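Local coordinates for protein 2-methyl-3-hydroxypyridine-5-carboxylic acid oxygenase (Mesorhizobium loti, PDB 3ALJ) that uses flavin-adenine dinucleotide to oxygenate 2-methyl-3-hydroxypyridine-5-carboxylic acid, probably opening its pyridine ring in the bacterial breakdown of vitamin B6, at residues Y82-H87 with S92-N97; G194-T199 with F249-P254; W203-R208 with S351-N356; I212-C217 with L222-M227. One frame throughout, in Å; residues are numbered along the deposited sequence.

Interactions 1 and 4 are beta hairpins of one mixed sheet: 82-87 with 92-97 at its margin, 212-217 with 222-227 further in and close to the flavin. Both are largely buried and zipped by backbone bonds, but interaction 1 adds water and charged side chains, whereas interaction 4 adds mostly hydrocarbon. Interactions 2 and 3 make no hydrogen bond between their own segments; loops meet there through aromatic side chains, buried in interaction 2 and only partly so in interaction 3. Cross-links tie the set together: K93 makes a salt bridge to E195, W85 pairs through its backbone with W203, and the hydroxyl of Y214 binds the carbonyl oxygen of W196.

Interaction 1 (Y82-H87 with S92-N97); sequences YETWMH and SKETFN
Y82 O is gripped twice: by the backbone N of E94 at 2.8 Å and by a water that donates to it at 2.7 Å. That water also lies within bonding distance of T84 OG1, S92 OG and E94 OE1, so short polar residues and a carboxylate suit this face; E94 OE2 takes the backbone N of F358. The strands form an antiparallel hairpin at the sheet margin, and T84 N bonds to S92 O at 3.0 Å. On the other face E83 CG stands anti to the backbone N (chi1 -179°), laying its chain alongside K93, whose CE is 3.5 Å from E83 OE2; the charged ends stay 4.4 Å apart (OE2 to NZ), and K93 has its salt bridge with E195. E83 OE2 also accepts W85 NE1, from above the carboxylate plane, and S90 OG. An alanine in place of E83 would be likely to leave W85 NE1 and S90 OG without this acceptor and the K93 chain without the carboxylate beside it. F96 CZ packs on Y82 CB at 3.7 Å.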
loop_
_atom_site.group_PDB
_atom_site.type_symbol
_atom_site.label_atom_id
_atom_site.label_comp_id
_atom_site.label_asym_id
_atom_site.label_seq_id
_atom_site.Cartn_x
_atom_site.Cartn_y
_atom_site.Cartn_z
ATOM N N TYR A 82 6.042 18.020 3.036
ATOM C CA TYR A 82 5.601 17.464 1.724
ATOM C C TYR A 82 5.424 18.671 0.801
ATOM O O TYR A 82 4.525 19.478 0.931
ATOM C CB TYR A 82 4.304 16.715 1.971
ATOM C CG TYR A 82 3.830 15.904 0.822
ATOM C CD1 TYR A 82 3.626 16.494 -0.472
ATOM C CD2 TYR A 82 3.561 14.529 0.985
ATOM C CE1 TYR A 82 3.138 15.665 -1.537
ATOM C CE2 TYR A 82 3.056 13.747 -0.058
ATOM C CZ TYR A 82 2.875 14.317 -1.274
ATOM O OH TYR A 82 2.312 13.585 -2.339
ATOM N N GLU A 83 6.428 18.761 -0.133
ATOM C CA GLU A 83 6.518 19.916 -1.049
ATOM C C GLU A 83 5.978 19.510 -2.465
ATOM O O GLU A 83 6.185 18.377 -2.868
ATOM C CB GLU A 83 7.940 20.417 -1.084
ATOM C CG GLU A 83 8.124 21.625 -1.992
ATOM C CD GLU A 83 9.530 22.234 -1.889
ATOM O OE1 GLU A 83 10.458 21.566 -1.403
ATOM O OE2 GLU A 83 9.693 23.334 -2.456
ATOM N N THR A 84 5.325 20.425 -3.145
ATOM C CA THR A 84 4.916 20.233 -4.527
ATOM C C THR A 84 5.544 21.262 -5.398
ATOM O O THR A 84 5.515 22.504 -5.029
ATOM C CB THR A 84 3.390 20.333 -4.583
ATOM O OG1 THR A 84 2.855 19.312 -3.743
ATOM C CG2 THR A 84 2.836 20.005 -5.998
ATOM N N TRP A 85 6.098 20.828 -6.537
ATOM C CA TRP A 85 6.529 21.788 -7.609
ATOM C C TRP A 85 5.652 21.650 -8.834
ATOM O O TRP A 85 5.255 20.539 -9.193
ATOM C CB TRP A 85 7.973 21.521 -8.032
ATOM C CG TRP A 85 9.020 21.778 -6.971
ATOM C CD1 TRP A 85 8.862 22.223 -5.707
ATOM C CD2 TRP A 85 10.457 21.517 -7.196
ATOM N NE1 TRP A 85 10.120 22.297 -5.102
ATOM C CE2 TRP A 85 11.115 21.887 -5.977
ATOM C CE3 TRP A 85 11.209 21.021 -8.299
ATOM C CZ2 TRP A 85 12.507 21.751 -5.807
ATOM C CZ3 TRP A 85 12.639 20.907 -8.131
ATOM C CH2 TRP A 85 13.222 21.220 -6.895
ATOM N N MET A 86 5.468 22.752 -9.532
ATOM C CA MET A 86 4.891 22.765 -10.870
ATOM C C MET A 86 5.842 23.502 -11.766
ATOM O O MET A 86 6.163 24.684 -11.470
ATOM C CB MET A 86 3.533 23.480 -10.900
ATOM C CG MET A 86 3.044 23.695 -12.381
ATOM S SD MET A 86 2.895 22.133 -13.347
ATOM C CE MET A 86 1.629 21.450 -12.431
ATOM N N HIS A 87 6.392 22.887 -12.795
ATOM C CA HIS A 87 7.363 23.583 -13.683
ATOM C C HIS A 87 8.502 24.176 -12.880
ATOM O O HIS A 87 8.944 25.309 -13.144
ATOM C CB HIS A 87 6.637 24.586 -14.607
ATOM C CG HIS A 87 5.587 23.958 -15.490
ATOM N ND1 HIS A 87 5.763 22.776 -16.217
ATOM C CD2 HIS A 87 4.339 24.374 -15.751
ATOM C CE1 HIS A 87 4.623 22.478 -16.845
ATOM N NE2 HIS A 87 3.749 23.428 -16.578
ATOM N N SER A 92 3.557 24.581 -3.032
ATOM C CA SER A 92 3.020 24.395 -1.700
ATOM C C SER A 92 4.067 23.598 -0.862
ATOM O O SER A 92 4.884 22.825 -1.406
ATOM C CB SER A 92 1.688 23.578 -1.714
ATOM O OG SER A 92 1.793 22.277 -2.305
ATOM N N LYS A 93 3.914 23.749 0.478
ATOM C CA LYS A 93 4.611 22.961 1.465
ATOM C C LYS A 93 3.661 22.630 2.563
ATOM O O LYS A 93 2.990 23.548 3.124
ATOM C CB LYS A 93 5.803 23.815 2.068
ATOM C CG LYS A 93 7.020 23.827 1.046
ATOM C CD LYS A 93 8.159 24.648 1.695
ATOM C CE LYS A 93 9.352 24.576 0.786
ATOM N NZ LYS A 93 10.466 25.454 1.363
ATOM N N GLU A 94 3.478 21.315 2.739
ATOM C CA GLU A 94 2.362 20.898 3.653
ATOM C C GLU A 94 2.931 19.986 4.714
ATOM O O GLU A 94 3.752 19.073 4.454
ATOM C CB GLU A 94 1.300 20.091 2.818
ATOM C CG GLU A 94 0.585 20.971 1.815
ATOM C CD GLU A 94 -0.262 20.144 0.853
ATOM O OE1 GLU A 94 0.237 19.722 -0.184
ATOM O OE2 GLU A 94 -1.457 19.980 1.149
ATOM N N THR A 95 2.461 20.177 5.966
ATOM C CA THR A 95 2.900 19.331 7.104
ATOM C C THR A 95 1.705 18.801 7.874
ATOM O O THR A 95 1.905 18.112 8.888
ATOM C CB THR A 95 3.890 20.057 8.031
ATOM O OG1 THR A 95 3.216 21.181 8.572
ATOM C CG2 THR A 95 5.165 20.430 7.316
ATOM N N PHE A 96 0.459 19.096 7.495
ATOM C CA PHE A 96 -0.720 18.356 8.024
ATOM C C PHE A 96 -0.975 18.515 9.498
ATOM O O PHE A 96 -1.466 17.620 10.147
ATOM C CB PHE A 96 -0.562 16.814 7.716
ATOM C CG PHE A 96 0.141 16.503 6.352
ATOM C CD1 PHE A 96 -0.411 17.005 5.176
ATOM C CD2 PHE A 96 1.256 15.705 6.275
ATOM C CE1 PHE A 96 0.173 16.734 3.933
ATOM C CE2 PHE A 96 1.846 15.392 5.040
ATOM C CZ PHE A 96 1.295 15.904 3.891
ATOM N N ASN A 97 -0.564 19.667 10.022
ATOM C CA ASN A 97 -0.767 19.972 11.454
ATOM C C ASN A 97 -0.333 18.811 12.344
ATOM O O ASN A 97 -1.023 18.401 13.271
ATOM C CB ASN A 97 -2.161 20.411 11.757
ATOM C CG ASN A 97 -2.186 21.144 13.187
ATOM O OD1 ASN A 97 -1.147 21.768 13.666
ATOM N ND2 ASN A 97 -3.318 20.994 13.887
HETATM O O HOH W 1 2.715 20.152 -1.023
HETATM O O HOH W 2 11.432 25.187 -1.741
#

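Interaction 2 (G194-T199 with F249-P254); sequences GEWDNT and FPFLEP
W196 lays the far end of its indole against two side chains of 249-254, with CH2 at 4.1 Å from F251 CD2 and CZ3 at 4.1 Å from L252 CD2. The tryptophan sits in a type I beta turn, E195 to N198, just ahead of strand 199-203; its partners come from a 3-10 turn leading into helix 253-260, with L252 at the N-cap position. The contact is thus between a loop and a helix start, made by side chains alone with W196 CA and L252 CA 10.1 Å apart, a gap that long, broad apolar residues suit. W196 and F251 cross at about a right angle, and L252 enters more obliquely beside them. For F251, CG sits between the backbone N and the carbonyl carbon (chi1 40°), a setting that folds the ring back over its own chain, where F249 CA lies 3.7 Å above the ring plane, offset toward the rim. M202 touches W196, F251 and L252 alike, and W85 meets the F251 ring edge-to-face. The polar atoms of W196 look to other partners: its carbonyl oxygen accepts the hydroxyl of Y214, and NE1 has weak bonds to carbonyls of 191-193. Glycine suits position 194 because W196 crowds it: a beta carbon there would come within 2.5 Å of W196 CE2.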
loop_
_atom_site.group_PDB
_atom_site.type_symbol
_atom_site.label_atom_id
_atom_site.label_comp_id
_atom_site.label_asym_id
_atom_site.label_seq_id
_atom_site.Cartn_x
_atom_site.Cartn_y
_atom_site.Cartn_z
ATOM N N GLY A 194 19.757 22.744 -1.505
ATOM C CA GLY A 194 18.280 22.465 -1.699
ATOM C C GLY A 194 17.737 21.963 -0.413
ATOM O O GLY A 194 18.371 22.023 0.630
ATOM N N GLU A 195 16.498 21.406 -0.450
ATOM C CA GLU A 195 15.769 20.826 0.743
ATOM C C GLU A 195 15.552 19.382 0.400
ATOM O O GLU A 195 14.435 18.912 0.172
ATOM C CB GLU A 195 14.490 21.527 1.014
ATOM C CG GLU A 195 14.772 22.986 1.395
ATOM C CD GLU A 195 13.520 23.776 1.700
ATOM O OE1 GLU A 195 12.383 23.235 1.910
ATOM O OE2 GLU A 195 13.696 25.002 1.888
ATOM N N TRP A 196 16.669 18.661 0.340
ATOM C CA TRP A 196 16.704 17.288 -0.202
ATOM C C TRP A 196 16.230 16.219 0.789
ATOM O O TRP A 196 16.259 15.067 0.384
ATOM C CB TRP A 196 18.073 17.001 -0.809
ATOM C CG TRP A 196 18.390 17.970 -1.900
ATOM C CD1 TRP A 196 19.488 18.813 -1.905
ATOM C CD2 TRP A 196 17.721 18.193 -3.150
ATOM N NE1 TRP A 196 19.517 19.519 -3.092
ATOM C CE2 TRP A 196 18.381 19.237 -3.827
ATOM C CE3 TRP A 196 16.473 17.725 -3.716
ATOM C CZ2 TRP A 196 17.996 19.677 -5.133
ATOM C CZ3 TRP A 196 16.056 18.202 -5.023
ATOM C CH2 TRP A 196 16.825 19.181 -5.683
ATOM N N ASP A 197 15.850 16.597 1.986
ATOM C CA ASP A 197 15.127 15.684 2.865
ATOM C C ASP A 197 13.615 15.719 2.665
ATOM O O ASP A 197 12.915 14.894 3.254
ATOM C CB ASP A 197 15.516 15.933 4.323
ATOM C CG ASP A 197 16.968 15.609 4.605
ATOM O OD1 ASP A 197 17.593 14.799 3.942
ATOM O OD2 ASP A 197 17.419 16.232 5.631
ATOM N N ASN A 198 13.141 16.671 1.868
ATOM C CA ASN A 198 11.674 16.823 1.703
ATOM C C ASN A 198 11.179 15.668 0.774
ATOM O O ASN A 198 11.875 15.186 -0.097
ATOM C CB ASN A 198 11.308 18.141 0.952
ATOM C CG ASN A 198 11.567 19.421 1.744
ATOM O OD1 ASN A 198 11.334 20.551 1.185
ATOM N ND2 ASN A 198 12.040 19.304 2.925
ATOM N N THR A 199 9.840 15.400 0.929
ATOM C CA THR A 199 9.090 14.891 -0.257
ATOM C C THR A 199 8.964 16.065 -1.160
ATOM O O THR A 199 8.606 17.190 -0.753
ATOM C CB THR A 199 7.681 14.441 0.165
ATOM O OG1 THR A 199 7.805 13.150 0.775
ATOM C CG2 THR A 199 6.786 14.368 -1.083
ATOM N N PHE A 249 14.515 17.167 -15.295
ATOM C CA PHE A 249 14.831 17.182 -13.858
ATOM C C PHE A 249 16.332 17.211 -13.676
ATOM O O PHE A 249 16.937 16.331 -13.042
ATOM C CB PHE A 249 14.244 15.949 -13.168
ATOM C CG PHE A 249 12.743 15.791 -13.447
ATOM C CD1 PHE A 249 12.284 15.164 -14.617
ATOM C CD2 PHE A 249 11.726 16.268 -12.539
ATOM C CE1 PHE A 249 10.948 15.039 -14.922
ATOM C CE2 PHE A 249 10.339 16.123 -12.822
ATOM C CZ PHE A 249 9.922 15.529 -14.022
ATOM N N PRO A 250 16.914 18.321 -14.181
ATOM C CA PRO A 250 18.393 18.280 -14.204
ATOM C C PRO A 250 19.018 18.322 -12.861
ATOM O O PRO A 250 20.097 17.795 -12.643
ATOM C CB PRO A 250 18.725 19.532 -15.085
ATOM C CG PRO A 250 17.545 20.463 -14.846
ATOM C CD PRO A 250 16.323 19.456 -14.955
ATOM N N PHE A 251 18.326 18.880 -11.869
ATOM C CA PHE A 251 18.760 18.968 -10.502
ATOM C C PHE A 251 18.825 17.577 -9.786
ATOM O O PHE A 251 19.383 17.456 -8.665
ATOM C CB PHE A 251 17.878 19.945 -9.747
ATOM C CG PHE A 251 16.456 19.798 -10.132
ATOM C CD1 PHE A 251 15.912 20.677 -11.072
ATOM C CD2 PHE A 251 15.662 18.754 -9.633
ATOM C CE1 PHE A 251 14.593 20.484 -11.575
ATOM C CE2 PHE A 251 14.358 18.568 -10.106
ATOM C CZ PHE A 251 13.810 19.388 -11.062
ATOM N N LEU A 252 18.190 16.563 -10.425
ATOM C CA LEU A 252 18.335 15.169 -9.891
ATOM C C LEU A 252 19.288 14.294 -10.693
ATOM O O LEU A 252 19.328 13.091 -10.459
ATOM C CB LEU A 252 16.885 14.487 -9.903
ATOM C CG LEU A 252 15.859 15.086 -8.940
ATOM C CD1 LEU A 252 14.592 14.177 -8.941
ATOM C CD2 LEU A 252 16.482 15.034 -7.577
ATOM N N GLU A 253 20.079 14.880 -11.603
ATOM C CA GLU A 253 20.959 14.054 -12.414
ATOM C C GLU A 253 21.808 13.052 -11.623
ATOM O O GLU A 253 21.862 11.894 -12.054
ATOM C CB GLU A 253 21.866 14.936 -13.289
ATOM C CG GLU A 253 22.876 14.103 -14.115
ATOM C CD GLU A 253 23.649 15.056 -15.059
ATOM O OE1 GLU A 253 23.767 16.267 -14.739
ATOM O OE2 GLU A 253 24.024 14.601 -16.164
ATOM N N PRO A 254 22.419 13.370 -10.481
ATOM C CA PRO A 254 23.245 12.316 -9.769
ATOM C C PRO A 254 22.417 11.040 -9.436
ATOM O O PRO A 254 22.824 9.898 -9.743
ATOM C CB PRO A 254 23.738 13.030 -8.527
ATOM C CG PRO A 254 23.697 14.549 -8.937
ATOM C CD PRO A 254 22.477 14.684 -9.834
#

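Interaction 3 (W203-R208 with S351-N356); sequences WNFWPR and SLSKGN
The CH-pi contact comes first: S353 sets its CA 3.5 Å from the centroid of the five-membered ring of W203, only 8° off the ring normal. S353 CB covers the same face, 3.4 Å from W203 CD2. A serine is slim enough to let its backbone settle this closely on the indole. Apolar contact is slighter, with L352 CB reaching W203 CZ2 at 4.1 Å. At the polar end, S353 OG lies near the plane of the F205 ring, at its edge, 3.9 Å from CZ. The torsion that places OG between the backbone N and the carbonyl carbon (chi1 69°) sends it to this side, and its hydrogen bond goes to R350 O. W203 NE1 has a weak bond to D201 OD2. Replacing W203 by an alanine would probably strip S353 of the flat surface it rests on, open a gap beneath the 3-10 turn and deprive D201 of a donor. The tryptophan ends strand 199-203 and also touches T84 and M86 of strand 82-86; residues 351-354 form the 3-10 turn that follows the long helix 321-349, so the contact joins the exit of that helix to the end of an inner strand of the sheet.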
loop_
_atom_site.group_PDB
_atom_site.type_symbol
_atom_site.label_atom_id
_atom_site.label_comp_id
_atom_site.label_asym_id
_atom_site.label_seq_id
_atom_site.Cartn_x
_atom_site.Cartn_y
_atom_site.Cartn_z
ATOM N N TRP A 203 5.976 18.137 -10.670
ATOM C CA TRP A 203 5.091 17.998 -11.857
ATOM C C TRP A 203 5.550 18.880 -13.019
ATOM O O TRP A 203 6.083 20.031 -12.836
ATOM C CB TRP A 203 3.722 18.556 -11.500
ATOM C CG TRP A 203 2.906 17.598 -10.598
ATOM C CD1 TRP A 203 2.995 17.439 -9.241
ATOM C CD2 TRP A 203 1.856 16.756 -11.043
ATOM N NE1 TRP A 203 2.009 16.532 -8.856
ATOM C CE2 TRP A 203 1.306 16.094 -9.948
ATOM C CE3 TRP A 203 1.331 16.454 -12.315
ATOM C CZ2 TRP A 203 0.263 15.153 -10.057
ATOM C CZ3 TRP A 203 0.279 15.538 -12.430
ATOM C CH2 TRP A 203 -0.238 14.904 -11.336
ATOM N N ASN A 204 5.263 18.405 -14.238
ATOM C CA ASN A 204 5.371 19.241 -15.437
ATOM C C ASN A 204 4.337 18.776 -16.417
ATOM O O ASN A 204 4.140 17.572 -16.553
ATOM C CB ASN A 204 6.739 19.060 -16.136
ATOM C CG ASN A 204 7.891 19.453 -15.280
ATOM O OD1 ASN A 204 8.341 20.656 -15.265
ATOM N ND2 ASN A 204 8.509 18.533 -14.564
ATOM N N PHE A 205 3.734 19.750 -17.100
ATOM C CA PHE A 205 2.968 19.478 -18.336
ATOM C C PHE A 205 3.683 20.001 -19.551
ATOM O O PHE A 205 3.301 19.551 -20.643
ATOM C CB PHE A 205 1.578 20.081 -18.187
ATOM C CG PHE A 205 0.799 19.549 -17.020
ATOM C CD1 PHE A 205 0.496 18.197 -16.928
ATOM C CD2 PHE A 205 0.432 20.338 -15.981
ATOM C CE1 PHE A 205 -0.243 17.712 -15.746
ATOM C CE2 PHE A 205 -0.294 19.877 -14.889
ATOM C CZ PHE A 205 -0.636 18.576 -14.797
ATOM N N TRP A 206 4.583 20.960 -19.422
ATOM C CA TRP A 206 5.301 21.537 -20.525
ATOM C C TRP A 206 6.753 21.420 -20.219
ATOM O O TRP A 206 7.134 21.625 -19.078
ATOM C CB TRP A 206 4.854 23.054 -20.720
ATOM C CG TRP A 206 5.614 23.730 -21.840
ATOM C CD1 TRP A 206 5.181 23.789 -23.156
ATOM C CD2 TRP A 206 6.935 24.258 -21.800
ATOM N NE1 TRP A 206 6.132 24.429 -23.879
ATOM C CE2 TRP A 206 7.241 24.672 -23.136
ATOM C CE3 TRP A 206 7.831 24.485 -20.810
ATOM C CZ2 TRP A 206 8.434 25.326 -23.458
ATOM C CZ3 TRP A 206 9.109 25.114 -21.144
ATOM C CH2 TRP A 206 9.364 25.478 -22.477
ATOM N N PRO A 207 7.635 21.126 -21.196
ATOM C CA PRO A 207 7.364 20.924 -22.623
ATOM C C PRO A 207 6.886 19.496 -22.907
ATOM O O PRO A 207 6.420 19.258 -24.026
ATOM C CB PRO A 207 8.748 21.175 -23.273
ATOM C CG PRO A 207 9.757 20.694 -22.209
ATOM C CD PRO A 207 9.082 21.162 -20.871
ATOM N N ARG A 208 6.920 18.601 -21.870
ATOM C CA ARG A 208 6.172 17.355 -22.002
ATOM C C ARG A 208 5.672 16.955 -20.641
ATOM O O ARG A 208 5.976 17.580 -19.634
ATOM C CB ARG A 208 7.060 16.189 -22.477
ATOM C CG ARG A 208 7.902 16.538 -23.712
ATOM C CD ARG A 208 8.972 15.520 -23.988
ATOM N NE ARG A 208 9.936 15.413 -22.901
ATOM C CZ ARG A 208 11.145 15.931 -22.909
ATOM N NH1 ARG A 208 11.448 16.680 -23.985
ATOM N NH2 ARG A 208 12.006 15.734 -21.899
ATOM N N SER A 351 -5.189 16.444 -9.509
ATOM C CA SER A 351 -5.388 17.451 -8.503
ATOM C C SER A 351 -4.130 17.763 -7.686
ATOM O O SER A 351 -3.972 18.941 -7.276
ATOM C CB SER A 351 -6.468 17.049 -7.495
ATOM O OG SER A 351 -7.707 16.746 -8.233
ATOM N N LEU A 352 -3.297 16.743 -7.452
ATOM C CA LEU A 352 -2.094 17.002 -6.660
ATOM C C LEU A 352 -1.154 18.026 -7.303
ATOM O O LEU A 352 -0.342 18.661 -6.590
ATOM C CB LEU A 352 -1.356 15.687 -6.376
ATOM C CG LEU A 352 -2.210 14.719 -5.472
ATOM C CD1 LEU A 352 -1.363 13.457 -5.526
ATOM C CD2 LEU A 352 -2.308 15.241 -4.091
ATOM N N SER A 353 -1.269 18.228 -8.614
ATOM C CA SER A 353 -0.371 19.185 -9.323
ATOM C C SER A 353 -0.590 20.626 -8.878
ATOM O O SER A 353 0.264 21.427 -9.148
ATOM C CB SER A 353 -0.583 19.086 -10.846
ATOM O OG SER A 353 -1.865 19.593 -11.236
ATOM N N LYS A 354 -1.711 20.866 -8.206
ATOM C CA LYS A 354 -2.065 22.222 -7.789
ATOM C C LYS A 354 -1.336 22.576 -6.489
ATOM O O LYS A 354 -1.224 23.777 -6.144
ATOM C CB LYS A 354 -3.574 22.386 -7.593
ATOM C CG LYS A 354 -4.299 22.173 -8.922
ATOM C CD LYS A 354 -5.746 22.511 -8.760
ATOM C CE LYS A 354 -6.493 21.459 -7.974
ATOM N NZ LYS A 354 -7.946 21.973 -7.816
ATOM N N GLY A 355 -0.925 21.555 -5.727
ATOM C CA GLY A 355 -0.420 21.749 -4.348
ATOM C C GLY A 355 -1.592 22.150 -3.413
ATOM O O GLY A 355 -2.739 22.461 -3.790
ATOM N N ASN A 356 -1.253 22.085 -2.108
ATOM C CA ASN A 356 -2.275 22.379 -1.072
ATOM C C ASN A 356 -3.538 21.559 -1.138
ATOM O O ASN A 356 -4.640 21.993 -0.690
ATOM C CB ASN A 356 -2.603 23.911 -1.009
ATOM C CG ASN A 356 -1.490 24.721 -0.477
ATOM O OD1 ASN A 356 -0.871 24.343 0.534
ATOM N ND2 ASN A 356 -1.155 25.792 -1.237
#

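Interaction 4 (I212-C217 with L222-M227); sequences ILYSPC and LYLGLM
I212 meets 222-227 along its whole length. Its CB lies 4.0 Å from G225 O; the CG2 branch then touches L224 CD2 at 3.9 Å, while CG1 runs beside L226 and the terminal CD1 reaches L226 CD1, also at 3.9 Å. A beta-branched residue suits this place, since its two arms serve two leucines. Further along the same face L222 CD1 sits over one face of the ring of Y214, its hydroxyl bound to W196 O, 3.8 Å from the ring centroid, a CH-pi contact. L222 CG stands anti to the backbone N (chi1 175°), which swings the methyls across the strand gap onto that ring. Past the strand end, C217 SG packs on Y223 CB at 3.6 Å; on the face of S215 and Y223, S215 OG bonds to Y54 OH. L213 and G225 exchange two backbone bonds, each 3.0 Å between N and O. This antiparallel beta hairpin is consistent with the large sheet of the flavin-dependent aromatic hydroxylase fold, and the side chain of Y223 comes to about 5 Å from the FAD.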
loop_
_atom_site.group_PDB
_atom_site.type_symbol
_atom_site.label_atom_id
_atom_site.label_comp_id
_atom_site.label_asym_id
_atom_site.label_seq_id
_atom_site.Cartn_x
_atom_site.Cartn_y
_atom_site.Cartn_z
ATOM N N ILE A 212 8.189 13.572 -11.424
ATOM C CA ILE A 212 8.931 12.683 -10.479
ATOM C C ILE A 212 8.390 12.988 -9.069
ATOM O O ILE A 212 8.409 14.147 -8.613
ATOM C CB ILE A 212 10.452 12.936 -10.465
ATOM C CG1 ILE A 212 10.958 12.484 -11.843
ATOM C CG2 ILE A 212 11.159 12.196 -9.314
ATOM C CD1 ILE A 212 12.580 12.495 -12.005
ATOM N N LEU A 213 7.978 11.933 -8.326
ATOM C CA LEU A 213 7.771 12.076 -6.865
ATOM C C LEU A 213 9.096 11.623 -6.248
ATOM O O LEU A 213 9.555 10.473 -6.385
ATOM C CB LEU A 213 6.610 11.162 -6.442
ATOM C CG LEU A 213 6.383 11.248 -4.922
ATOM C CD1 LEU A 213 5.843 12.664 -4.593
ATOM C CD2 LEU A 213 5.300 10.224 -4.442
ATOM N N TYR A 214 9.685 12.560 -5.517
ATOM C CA TYR A 214 11.005 12.403 -4.843
ATOM C C TYR A 214 10.735 12.151 -3.355
ATOM O O TYR A 214 10.140 12.975 -2.674
ATOM C CB TYR A 214 11.801 13.741 -5.108
ATOM C CG TYR A 214 13.063 13.928 -4.313
ATOM C CD1 TYR A 214 13.036 14.384 -2.980
ATOM C CD2 TYR A 214 14.247 13.546 -4.868
ATOM C CE1 TYR A 214 14.262 14.566 -2.255
ATOM C CE2 TYR A 214 15.490 13.711 -4.189
ATOM C CZ TYR A 214 15.408 14.206 -2.932
ATOM O OH TYR A 214 16.574 14.312 -2.123
ATOM N N SER A 215 11.187 10.953 -2.880
ATOM C CA SER A 215 10.688 10.438 -1.598
ATOM C C SER A 215 11.816 9.810 -0.757
ATOM O O SER A 215 12.136 8.609 -0.869
ATOM C CB SER A 215 9.642 9.350 -1.841
ATOM O OG SER A 215 8.577 9.931 -2.636
ATOM N N PRO A 216 12.514 10.620 0.055
ATOM C CA PRO A 216 13.620 9.983 0.864
ATOM C C PRO A 216 13.101 8.994 1.855
ATOM O O PRO A 216 12.181 9.303 2.674
ATOM C CB PRO A 216 14.349 11.198 1.550
ATOM C CG PRO A 216 13.933 12.393 0.612
ATOM C CD PRO A 216 12.460 12.083 0.198
ATOM N N CYS A 217 13.801 7.855 1.955
ATOM C CA CYS A 217 13.372 6.785 2.866
ATOM C C CYS A 217 14.180 6.818 4.156
ATOM O O CYS A 217 13.676 6.305 5.151
ATOM C CB CYS A 217 13.578 5.394 2.167
ATOM S SG CYS A 217 12.424 5.112 0.788
ATOM N N LEU A 222 16.776 6.487 -1.437
ATOM C CA LEU A 222 15.803 7.450 -2.034
ATOM C C LEU A 222 14.799 6.672 -2.923
ATOM O O LEU A 222 15.181 5.894 -3.767
ATOM C CB LEU A 222 16.523 8.429 -2.950
ATOM C CG LEU A 222 15.645 9.420 -3.741
ATOM C CD1 LEU A 222 14.929 10.375 -2.807
ATOM C CD2 LEU A 222 16.603 10.250 -4.632
ATOM N N TYR A 223 13.509 6.870 -2.718
ATOM C CA TYR A 223 12.415 6.292 -3.533
ATOM C C TYR A 223 12.072 7.351 -4.557
ATOM O O TYR A 223 11.704 8.515 -4.185
ATOM C CB TYR A 223 11.304 5.949 -2.549
ATOM C CG TYR A 223 9.915 5.680 -3.157
ATOM C CD1 TYR A 223 9.757 5.066 -4.404
ATOM C CD2 TYR A 223 8.798 6.026 -2.395
ATOM C CE1 TYR A 223 8.406 4.856 -4.910
ATOM C CE2 TYR A 223 7.500 5.815 -2.870
ATOM C CZ TYR A 223 7.350 5.223 -4.100
ATOM O OH TYR A 223 6.054 5.011 -4.609
ATOM N N LEU A 224 12.181 6.957 -5.811
ATOM C CA LEU A 224 11.716 7.807 -6.914
ATOM C C LEU A 224 10.585 7.176 -7.641
ATOM O O LEU A 224 10.604 5.957 -7.873
ATOM C CB LEU A 224 12.802 8.005 -7.981
ATOM C CG LEU A 224 14.045 8.753 -7.475
ATOM C CD1 LEU A 224 15.087 8.847 -8.604
ATOM C CD2 LEU A 224 13.615 10.203 -6.959
ATOM N N GLY A 225 9.594 7.973 -8.027
ATOM C CA GLY A 225 8.471 7.504 -8.908
ATOM C C GLY A 225 8.566 8.341 -10.139
ATOM O O GLY A 225 8.411 9.562 -10.059
ATOM N N LEU A 226 8.829 7.730 -11.278
ATOM C CA LEU A 226 9.022 8.454 -12.567
ATOM C C LEU A 226 7.761 8.239 -13.370
ATOM O O LEU A 226 7.500 7.064 -13.773
ATOM C CB LEU A 226 10.298 7.982 -13.317
ATOM C CG LEU A 226 11.609 8.657 -12.970
ATOM C CD1 LEU A 226 11.962 8.638 -11.535
ATOM C CD2 LEU A 226 12.762 7.894 -13.791
ATOM N N MET A 227 6.920 9.253 -13.596
ATOM C CA MET A 227 5.636 9.077 -14.221
ATOM C C MET A 227 5.538 9.798 -15.528
ATOM O O MET A 227 5.705 11.064 -15.612
ATOM C CB MET A 227 4.647 9.641 -13.257
ATOM C CG MET A 227 4.755 9.015 -11.919
ATOM S SD MET A 227 3.549 9.684 -10.748
ATOM C CE MET A 227 4.506 9.812 -9.187
#